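Local coordinates for protein uroporphyrinogen III synthase (Thermus thermophilus, PDB 1WCW) that probably catalyses the conversion of the linear tetrapyrrole hydroxymethylbilane into uroporphyrinogen III, an early macrocycle of porphyrin biosynthesis, at residues Ala55-Phe63 and Gly87-Leu95; Pro128-Tyr139 and Glu152-Tyr163. All coordinates share one frame; numbering follows the deposited sequence.

Contact 1. Residues Ala55-Phe63 and Gly87-Leu95; sequences ALAQGVDLF and GPLAKAFRL
Leu62 pairs with Phe93, and Phe63 with Arg94, as two parallel bridges held by three backbone hydrogen bonds. Phe93 N donates to Asp61 O (3.0 Å) from above the carbonyl plane, whereas Phe63 N meets Phe93 O (2.9 Å) almost head-on, as does Leu95 N with Phe63 O (2.9 Å). Where the two segments diverge ahead of the strands, water takes over: one molecule accepts from Val60 N and donates to Pro88 O, and a second donates to both Asp61 O and Lys91 O.

Apolar packing centres on Phe63. With CG anti to the backbone N (chi1 178°), its ring lies under Leu89, whose CD2 makes a CH-pi contact 3.7 Å from the Phe63 ring centroid, displaced toward the rim. Ala92 CB points toward residues 55-63 and rests 4.0 Å from Val60 CG2. Pro88 packs on the backbone around Leu56 and Ala57, its CB 3.5 Å from Leu56 O. On the other face of the sheet Leu62 CD1 touches Phe93 CD2 and Leu95 CD1.

Arg94 folds back on its own segment, NH2 donating to Leu89 O (2.9 Å) at the end of helix 86-91, while NH1 bonds Pro111 O.

Strands 62-65 and 93-96, joined through helices 68-80 and 86-91, form a beta-alpha-beta crossover in a sheet consistent with the flavodoxin-like domains of this family.

Contact 2. Residues Pro128-Tyr139 and Glu152-Tyr163; sequences PQGRGVAALQLY and ERGYRVLPLMPY
Strands 132-137 and 155-160 run parallel, from Val133 beside Arg156 to Gln137 beside Leu160, with their axes 4.4 Å apart at closest and twisted by 34°. Backbone bonds pass back and forth from Arg156 N-Gly132 O to Leu138 N-Leu160 O. Earlier in the segments, Gly130 N donates almost straight to Arg153 O (2.8 Å), next to Gly154, whose Schellman motif ends helix 144-152. A water donates to both Gly132 O and Gly154 O, linking the segments there.

Tyr155 fills this entrance. CG anti to the carbonyl carbon (chi1 -56°) turns the ring back over the backbone of residues 128-131, where the hydroxyl donates to Pro128 O (2.9 Å) from 51° above that carbonyl plane. Gly130 lies over one ring face, its CA 3.4 Å from Tyr155 OH, so close that a side chain there would collide. Ala134 CB packs 3.6 Å from Tyr155 CB. An alanine in place of Tyr155 has no hydroxyl, which would probably leave Pro128 O without that mate and open a gap beside Gly130.

On the sheet face opposite Ala134 and Tyr155, Val133 and Arg156 lie side by side, with Val133 CG2 tight against the guanidinium edge. Toward the C-terminal end, the Leu138 side chain crosses that of Pro159, on the Ala134 face, at a slant, CD1 3.8 Å from Pro159 CB, and Tyr139 CB abuts Tyr163 CZ (3.5 Å); the hydroxyl of Tyr163 bonds Thr67 OG1.

Helix 144-152, which links the strands, packs on the Ala134, Leu136 and Val157 face, whereas helix 50-57 meets Leu158 and Leu160 on the other, and helix 68-80 meets Leu160.

Overall arrangement
From the N terminus, contact 1 closes first: the chain leaves helix 50-57, enters strand 62-65, and returns through two helices to strand 93-96. Contact 2 then closes a shorter loop, in which helix 144-152 carries the chain from strand 132-137 to strand 155-167. The two loops are in series, neither nested nor crossed, yet they share one sheet. Strands 62-65 and 132-137 are neighbours in it, joined where Leu62 O meets Ala135 N and Asp61 N meets Val133 O, both probable hydrogen bonds at 2.8 Å. With centres about 10 Å apart, the contacts thus make four consecutive parallel strands, ordered 155-167, 132-137, 62-65, 93-96.

Contact 1. Residues Ala55-Phe63 and Gly87-Leu95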
loop_
_atom_site.group_PDB
_atom_site.type_symbol
_atom_site.label_atom_id
_atom_site.label_comp_id
_atom_site.label_asym_id
_atom_site.label_seq_id
_atom_site.Cartn_x
_atom_site.Cartn_y
_atom_site.Cartn_z
ATOM N N ALA A 55 -1.967 -8.866 24.299
ATOM C CA ALA A 55 -0.527 -8.878 24.472
ATOM C C ALA A 55 0.038 -7.460 24.347
ATOM O O ALA A 55 0.924 -7.035 25.128
ATOM C CB ALA A 55 0.136 -9.820 23.466
ATOM N N LEU A 56 -0.416 -6.719 23.317
ATOM C CA LEU A 56 0.040 -5.340 23.189
ATOM C C LEU A 56 -0.314 -4.531 24.451
ATOM O O LEU A 56 0.470 -3.670 24.926
ATOM C CB LEU A 56 -0.621 -4.695 21.956
ATOM C CG LEU A 56 -0.415 -3.234 21.742
ATOM C CD1 LEU A 56 1.080 -2.964 21.531
ATOM C CD2 LEU A 56 -1.224 -2.798 20.497
ATOM N N ALA A 57 -1.506 -4.778 25.029
ATOM C CA ALA A 57 -1.929 -4.006 26.211
ATOM C C ALA A 57 -1.047 -4.269 27.466
ATOM O O ALA A 57 -1.112 -3.511 28.420
ATOM C CB ALA A 57 -3.441 -4.334 26.521
ATOM N N GLN A 58 -0.282 -5.339 27.423
ATOM C CA GLN A 58 0.641 -5.685 28.526
ATOM C C GLN A 58 1.938 -4.869 28.422
ATOM O O GLN A 58 2.748 -4.901 29.357
ATOM C CB GLN A 58 1.012 -7.162 28.462
ATOM C CG GLN A 58 -0.153 -8.089 28.554
ATOM C CD GLN A 58 -0.930 -7.845 29.791
ATOM O OE1 GLN A 58 -0.390 -7.858 30.910
ATOM N NE2 GLN A 58 -2.209 -7.604 29.618
ATOM N N GLY A 59 2.126 -4.122 27.326
ATOM C CA GLY A 59 3.322 -3.319 27.148
ATOM C C GLY A 59 4.282 -3.971 26.142
ATOM O O GLY A 59 4.509 -5.199 26.082
ATOM N N VAL A 60 4.878 -3.088 25.324
ATOM C CA VAL A 60 5.879 -3.482 24.312
ATOM C C VAL A 60 6.990 -2.428 24.291
ATOM O O VAL A 60 6.793 -1.281 24.709
ATOM C CB VAL A 60 5.266 -3.602 22.874
ATOM C CG1 VAL A 60 4.186 -4.679 22.866
ATOM C CG2 VAL A 60 4.689 -2.283 22.403
ATOM N N ASP A 61 8.111 -2.841 23.736
ATOM C CA ASP A 61 9.232 -1.906 23.694
ATOM C C ASP A 61 9.236 -1.059 22.467
ATOM O O ASP A 61 9.680 0.082 22.499
ATOM C CB ASP A 61 10.493 -2.748 23.811
ATOM C CG ASP A 61 10.505 -3.474 25.106
ATOM O OD1 ASP A 61 10.705 -2.790 26.125
ATOM O OD2 ASP A 61 10.186 -4.696 25.114
ATOM N N LEU A 62 8.698 -1.611 21.390
ATOM C CA LEU A 62 8.673 -0.912 20.124
ATOM C C LEU A 62 7.343 -1.210 19.445
ATOM O O LEU A 62 6.810 -2.322 19.530
ATOM C CB LEU A 62 9.842 -1.390 19.256
ATOM C CG LEU A 62 10.109 -0.708 17.925
ATOM C CD1 LEU A 62 11.626 -0.806 17.635
ATOM C CD2 LEU A 62 9.309 -1.312 16.871
ATOM N N PHE A 63 6.819 -0.196 18.784
ATOM C CA PHE A 63 5.605 -0.323 17.991
ATOM C C PHE A 63 5.901 0.225 16.609
ATOM O O PHE A 63 6.309 1.355 16.432
ATOM C CB PHE A 63 4.444 0.478 18.631
ATOM C CG PHE A 63 3.154 0.413 17.816
ATOM C CD1 PHE A 63 2.402 -0.769 17.750
ATOM C CD2 PHE A 63 2.736 1.497 17.071
ATOM C CE1 PHE A 63 1.238 -0.841 16.905
ATOM C CE2 PHE A 63 1.600 1.426 16.263
ATOM C CZ PHE A 63 0.871 0.286 16.170
ATOM N N GLY A 87 -1.822 3.857 26.858
ATOM C CA GLY A 87 -0.766 3.828 27.848
ATOM C C GLY A 87 0.462 3.074 27.331
ATOM O O GLY A 87 1.581 3.572 27.327
ATOM N N PRO A 88 0.309 1.800 26.943
ATOM C CA PRO A 88 1.434 1.002 26.431
ATOM C C PRO A 88 2.075 1.670 25.206
ATOM O O PRO A 88 3.301 1.720 25.061
ATOM C CB PRO A 88 0.792 -0.323 26.050
ATOM C CG PRO A 88 -0.420 -0.377 26.941
ATOM C CD PRO A 88 -0.916 1.003 27.142
ATOM N N LEU A 89 1.261 2.165 24.301
ATOM C CA LEU A 89 1.809 2.830 23.118
ATOM C C LEU A 89 2.577 4.107 23.451
ATOM O O LEU A 89 3.605 4.418 22.808
ATOM C CB LEU A 89 0.740 3.122 22.072
ATOM C CG LEU A 89 0.223 1.823 21.398
ATOM C CD1 LEU A 89 -1.050 2.148 20.620
ATOM C CD2 LEU A 89 1.233 1.223 20.535
ATOM N N ALA A 90 2.143 4.809 24.492
ATOM C CA ALA A 90 2.852 6.041 24.888
ATOM C C ALA A 90 4.241 5.724 25.387
ATOM O O ALA A 90 5.191 6.522 25.175
ATOM C CB ALA A 90 2.089 6.724 25.973
ATOM N N LYS A 91 4.380 4.577 26.041
ATOM C CA LYS A 91 5.674 4.197 26.569
ATOM C C LYS A 91 6.587 3.569 25.505
ATOM O O LYS A 91 7.818 3.642 25.614
ATOM C CB LYS A 91 5.500 3.240 27.742
ATOM C CG LYS A 91 4.763 3.938 28.919
ATOM C CD LYS A 91 4.456 3.005 30.068
ATOM C CE LYS A 91 3.746 3.748 31.198
ATOM N NZ LYS A 91 3.701 2.906 32.440
ATOM N N ALA A 92 6.025 2.978 24.456
ATOM C CA ALA A 92 6.835 2.356 23.462
ATOM C C ALA A 92 7.578 3.381 22.553
ATOM O O ALA A 92 7.136 4.521 22.408
ATOM C CB ALA A 92 5.905 1.490 22.576
ATOM N N PHE A 93 8.662 2.891 21.955
ATOM C CA PHE A 93 9.372 3.651 20.923
ATOM C C PHE A 93 8.475 3.410 19.683
ATOM O O PHE A 93 8.236 2.250 19.308
ATOM C CB PHE A 93 10.772 3.103 20.698
ATOM C CG PHE A 93 11.589 3.880 19.742
ATOM C CD1 PHE A 93 12.114 5.132 20.107
ATOM C CD2 PHE A 93 11.834 3.399 18.491
ATOM C CE1 PHE A 93 12.896 5.871 19.171
ATOM C CE2 PHE A 93 12.604 4.163 17.557
ATOM C CZ PHE A 93 13.137 5.420 17.940
ATOM N N ARG A 94 8.027 4.473 19.062
ATOM C CA ARG A 94 7.067 4.356 17.971
ATOM C C ARG A 94 7.655 4.714 16.655
ATOM O O ARG A 94 8.205 5.825 16.488
ATOM C CB ARG A 94 5.882 5.247 18.280
ATOM C CG ARG A 94 5.123 4.882 19.558
ATOM C CD ARG A 94 3.924 5.828 19.806
ATOM N NE ARG A 94 4.287 7.219 19.980
ATOM C CZ ARG A 94 4.763 7.727 21.119
ATOM N NH1 ARG A 94 5.056 9.042 21.131
ATOM N NH2 ARG A 94 4.945 6.958 22.199
ATOM N N LEU A 95 7.540 3.817 15.684
ATOM C CA LEU A 95 7.981 4.053 14.325
ATOM C C LEU A 95 6.857 4.031 13.334
ATOM O O LEU A 95 5.919 3.199 13.474
ATOM C CB LEU A 95 8.944 2.988 13.886
ATOM C CG LEU A 95 10.280 2.976 14.588
ATOM C CD1 LEU A 95 11.065 1.771 14.178
ATOM C CD2 LEU A 95 11.090 4.288 14.281
HETATM O O HOH W 1 4.593 -0.289 26.407
HETATM O O HOH W 2 10.211 1.505 25.019
#

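Contact 2. Residues Pro128-Tyr139 and Glu152-Tyr163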
loop_
_atom_site.group_PDB
_atom_site.type_symbol
_atom_site.label_atom_id
_atom_site.label_comp_id
_atom_site.label_asym_id
_atom_site.label_seq_id
_atom_site.Cartn_x
_atom_site.Cartn_y
_atom_site.Cartn_z
ATOM N N PRO A 128 16.015 0.270 16.140
ATOM C CA PRO A 128 17.097 0.181 17.142
ATOM C C PRO A 128 17.416 -1.193 17.661
ATOM O O PRO A 128 16.513 -2.047 17.819
ATOM C CB PRO A 128 16.603 1.080 18.284
ATOM C CG PRO A 128 15.422 1.907 17.669
ATOM C CD PRO A 128 14.815 0.935 16.672
ATOM N N GLN A 129 18.699 -1.451 17.898
ATOM C CA GLN A 129 19.122 -2.673 18.504
ATOM C C GLN A 129 18.488 -2.592 19.889
ATOM O O GLN A 129 18.678 -1.606 20.655
ATOM C CB GLN A 129 20.623 -2.681 18.560
ATOM C CG GLN A 129 21.063 -4.049 18.971
ATOM C CD GLN A 129 20.963 -5.133 17.838
ATOM O OE1 GLN A 129 20.670 -6.308 18.191
ATOM N NE2 GLN A 129 21.248 -4.807 16.580
ATOM N N GLY A 130 17.767 -3.637 20.276
ATOM C CA GLY A 130 17.061 -3.595 21.540
ATOM C C GLY A 130 16.834 -4.957 22.176
ATOM O O GLY A 130 17.518 -5.935 21.835
ATOM N N ARG A 131 15.934 -4.992 23.149
ATOM C CA ARG A 131 15.583 -6.144 23.929
ATOM C C ARG A 131 14.039 -6.078 24.058
ATOM O O ARG A 131 13.445 -5.000 24.092
ATOM C CB ARG A 131 16.197 -5.995 25.367
ATOM C CG ARG A 131 17.685 -5.524 25.469
ATOM C CD ARG A 131 18.012 -4.385 26.524
ATOM N NE ARG A 131 17.737 -4.730 27.924
ATOM C CZ ARG A 131 17.485 -3.838 28.884
ATOM N NH1 ARG A 131 17.241 -4.238 30.127
ATOM N NH2 ARG A 131 17.485 -2.539 28.620
ATOM N N GLY A 132 13.383 -7.196 24.161
ATOM C CA GLY A 132 11.983 -7.078 24.396
ATOM C C GLY A 132 11.131 -7.490 23.228
ATOM O O GLY A 132 11.484 -8.307 22.387
ATOM N N VAL A 133 10.003 -6.808 23.172
ATOM C CA VAL A 133 8.936 -7.094 22.199
ATOM C C VAL A 133 8.667 -5.931 21.264
ATOM O O VAL A 133 8.607 -4.795 21.743
ATOM C CB VAL A 133 7.642 -7.422 22.942
ATOM C CG1 VAL A 133 6.555 -7.717 21.928
ATOM C CG2 VAL A 133 7.898 -8.601 23.854
ATOM N N ALA A 134 8.572 -6.263 20.002
ATOM C CA ALA A 134 8.246 -5.277 18.953
ATOM C C ALA A 134 6.904 -5.668 18.352
ATOM O O ALA A 134 6.754 -6.718 17.721
ATOM C CB ALA A 134 9.326 -5.256 17.844
ATOM N N ALA A 135 5.941 -4.781 18.474
ATOM C CA ALA A 135 4.613 -4.981 17.904
ATOM C C ALA A 135 4.648 -4.420 16.497
ATOM O O ALA A 135 5.116 -3.281 16.283
ATOM C CB ALA A 135 3.601 -4.220 18.717
ATOM N N LEU A 136 4.226 -5.203 15.525
ATOM C CA LEU A 136 4.269 -4.808 14.129
ATOM C C LEU A 136 2.852 -4.841 13.580
ATOM O O LEU A 136 2.217 -5.926 13.541
ATOM C CB LEU A 136 5.198 -5.790 13.378
ATOM C CG LEU A 136 5.188 -5.654 11.874
ATOM C CD1 LEU A 136 5.673 -4.319 11.406
ATOM C CD2 LEU A 136 6.085 -6.699 11.336
ATOM N N GLN A 137 2.344 -3.724 13.127
ATOM C CA GLN A 137 1.015 -3.692 12.533
ATOM C C GLN A 137 1.143 -3.993 11.043
ATOM O O GLN A 137 1.893 -3.320 10.318
ATOM C CB GLN A 137 0.436 -2.303 12.727
ATOM C CG GLN A 137 -0.922 -2.069 12.026
ATOM C CD GLN A 137 -0.755 -1.374 10.673
ATOM O OE1 GLN A 137 -1.290 -1.841 9.639
ATOM N NE2 GLN A 137 -0.075 -0.306 10.672
ATOM N N LEU A 138 0.417 -5.018 10.581
ATOM C CA LEU A 138 0.402 -5.528 9.202
ATOM C C LEU A 138 -0.957 -5.277 8.563
ATOM O O LEU A 138 -1.923 -4.806 9.191
ATOM C CB LEU A 138 0.629 -7.011 9.317
ATOM C CG LEU A 138 1.944 -7.407 9.979
ATOM C CD1 LEU A 138 1.945 -8.919 10.304
ATOM C CD2 LEU A 138 3.114 -7.022 9.041
ATOM N N TYR A 139 -0.998 -5.557 7.268
ATOM C CA TYR A 139 -2.185 -5.335 6.463
ATOM C C TYR A 139 -2.445 -6.490 5.486
ATOM O O TYR A 139 -3.087 -6.294 4.467
ATOM C CB TYR A 139 -2.102 -4.029 5.735
ATOM C CG TYR A 139 -0.822 -3.836 5.004
ATOM C CD1 TYR A 139 -0.634 -4.308 3.690
ATOM C CD2 TYR A 139 0.254 -3.144 5.613
ATOM C CE1 TYR A 139 0.595 -4.090 2.971
ATOM C CE2 TYR A 139 1.438 -2.929 4.951
ATOM C CZ TYR A 139 1.606 -3.403 3.617
ATOM O OH TYR A 139 2.729 -3.164 2.920
ATOM N N GLU A 152 16.564 -9.611 14.059
ATOM C CA GLU A 152 18.021 -9.365 14.091
ATOM C C GLU A 152 18.366 -8.287 15.117
ATOM O O GLU A 152 19.433 -8.331 15.772
ATOM C CB GLU A 152 18.537 -8.971 12.702
ATOM C CG GLU A 152 18.611 -10.114 11.717
ATOM C CD GLU A 152 19.130 -9.655 10.345
ATOM O OE1 GLU A 152 18.533 -8.730 9.722
ATOM O OE2 GLU A 152 20.147 -10.218 9.880
ATOM N N ARG A 153 17.489 -7.306 15.267
ATOM C CA ARG A 153 17.704 -6.233 16.227
ATOM C C ARG A 153 17.445 -6.631 17.678
ATOM O O ARG A 153 17.605 -5.801 18.576
ATOM C CB ARG A 153 16.792 -5.041 15.859
ATOM C CG ARG A 153 17.148 -4.320 14.602
ATOM C CD ARG A 153 18.510 -3.646 14.633
ATOM N NE ARG A 153 18.534 -2.680 13.544
ATOM C CZ ARG A 153 18.813 -3.014 12.293
ATOM N NH1 ARG A 153 19.125 -4.271 12.006
ATOM N NH2 ARG A 153 18.651 -2.146 11.310
ATOM N N GLY A 154 16.986 -7.858 17.928
ATOM C CA GLY A 154 16.837 -8.336 19.299
ATOM C C GLY A 154 15.425 -8.512 19.847
ATOM O O GLY A 154 15.216 -8.919 20.990
ATOM N N TYR A 155 14.395 -8.249 19.024
ATOM C CA TYR A 155 13.042 -8.331 19.513
ATOM C C TYR A 155 12.279 -9.598 19.142
ATOM O O TYR A 155 12.496 -10.202 18.099
ATOM C CB TYR A 155 12.213 -7.162 18.903
ATOM C CG TYR A 155 12.790 -5.803 19.184
ATOM C CD1 TYR A 155 13.565 -5.160 18.223
ATOM C CD2 TYR A 155 12.583 -5.187 20.388
ATOM C CE1 TYR A 155 14.123 -3.918 18.463
ATOM C CE2 TYR A 155 13.140 -3.940 20.668
ATOM C CZ TYR A 155 13.919 -3.324 19.679
ATOM O OH TYR A 155 14.500 -2.090 19.968
ATOM N N ARG A 156 11.367 -9.912 20.036
ATOM C CA ARG A 156 10.357 -10.904 19.718
ATOM C C ARG A 156 9.242 -10.096 18.943
ATOM O O ARG A 156 8.791 -9.044 19.468
ATOM C CB ARG A 156 9.729 -11.475 20.960
ATOM C CG ARG A 156 8.613 -12.500 20.673
ATOM C CD ARG A 156 8.086 -13.133 21.988
ATOM N NE ARG A 156 7.568 -12.120 22.916
ATOM C CZ ARG A 156 7.195 -12.327 24.180
ATOM N NH1 ARG A 156 6.728 -11.313 24.908
ATOM N NH2 ARG A 156 7.290 -13.533 24.733
ATOM N N VAL A 157 8.798 -10.596 17.816
ATOM C CA VAL A 157 7.781 -9.874 17.011
ATOM C C VAL A 157 6.366 -10.250 17.431
ATOM O O VAL A 157 6.058 -11.452 17.557
ATOM C CB VAL A 157 7.965 -10.118 15.515
ATOM C CG1 VAL A 157 6.841 -9.409 14.702
ATOM C CG2 VAL A 157 9.311 -9.540 15.075
ATOM N N LEU A 158 5.514 -9.238 17.690
ATOM C CA LEU A 158 4.092 -9.447 18.041
ATOM C C LEU A 158 3.330 -8.879 16.832
ATOM O O LEU A 158 3.215 -7.690 16.682
ATOM C CB LEU A 158 3.803 -8.705 19.337
ATOM C CG LEU A 158 2.302 -8.601 19.679
ATOM C CD1 LEU A 158 1.737 -9.998 20.022
ATOM C CD2 LEU A 158 2.161 -7.676 20.823
ATOM N N PRO A 159 2.843 -9.729 15.927
ATOM C CA PRO A 159 2.140 -9.234 14.762
ATOM C C PRO A 159 0.721 -8.796 15.127
ATOM O O PRO A 159 0.061 -9.486 15.927
ATOM C CB PRO A 159 2.155 -10.438 13.824
ATOM C CG PRO A 159 2.083 -11.601 14.805
ATOM C CD PRO A 159 2.930 -11.217 15.950
ATOM N N LEU A 160 0.232 -7.739 14.498
ATOM C CA LEU A 160 -1.153 -7.286 14.710
ATOM C C LEU A 160 -1.711 -6.988 13.357
ATOM O O LEU A 160 -1.257 -6.085 12.695
ATOM C CB LEU A 160 -1.180 -6.011 15.553
ATOM C CG LEU A 160 -0.627 -6.158 16.991
ATOM C CD1 LEU A 160 0.121 -4.899 17.374
ATOM C CD2 LEU A 160 -1.771 -6.370 17.983
ATOM N N MET A 161 -2.721 -7.755 12.927
ATOM C CA MET A 161 -3.281 -7.574 11.584
ATOM C C MET A 161 -4.752 -7.254 11.718
ATOM O O MET A 161 -5.621 -8.201 11.676
ATOM C CB MET A 161 -3.008 -8.844 10.801
ATOM C CG MET A 161 -3.394 -8.702 9.353
ATOM S SD MET A 161 -3.207 -10.284 8.419
ATOM C CE MET A 161 -1.471 -10.442 8.503
ATOM N N PRO A 162 -5.091 -5.989 11.695
ATOM C CA PRO A 162 -6.518 -5.625 11.886
ATOM C C PRO A 162 -7.365 -5.712 10.617
ATOM O O PRO A 162 -8.626 -5.669 10.645
ATOM C CB PRO A 162 -6.439 -4.199 12.436
ATOM C CG PRO A 162 -5.101 -3.659 11.914
ATOM C CD PRO A 162 -4.161 -4.832 11.841
ATOM N N TYR A 163 -6.682 -5.790 9.493
ATOM C CA TYR A 163 -7.385 -5.926 8.213
ATOM C C TYR A 163 -6.421 -6.545 7.237
ATOM O O TYR A 163 -5.198 -6.623 7.480
ATOM C CB TYR A 163 -7.911 -4.591 7.700
ATOM C CG TYR A 163 -6.849 -3.611 7.217
ATOM C CD1 TYR A 163 -6.129 -2.838 8.105
ATOM C CD2 TYR A 163 -6.536 -3.505 5.893
ATOM C CE1 TYR A 163 -5.110 -1.961 7.701
ATOM C CE2 TYR A 163 -5.532 -2.644 5.452
ATOM C CZ TYR A 163 -4.833 -1.871 6.354
ATOM O OH TYR A 163 -3.838 -1.006 5.940
HETATM O O HOH W 3 13.615 -10.186 22.681
#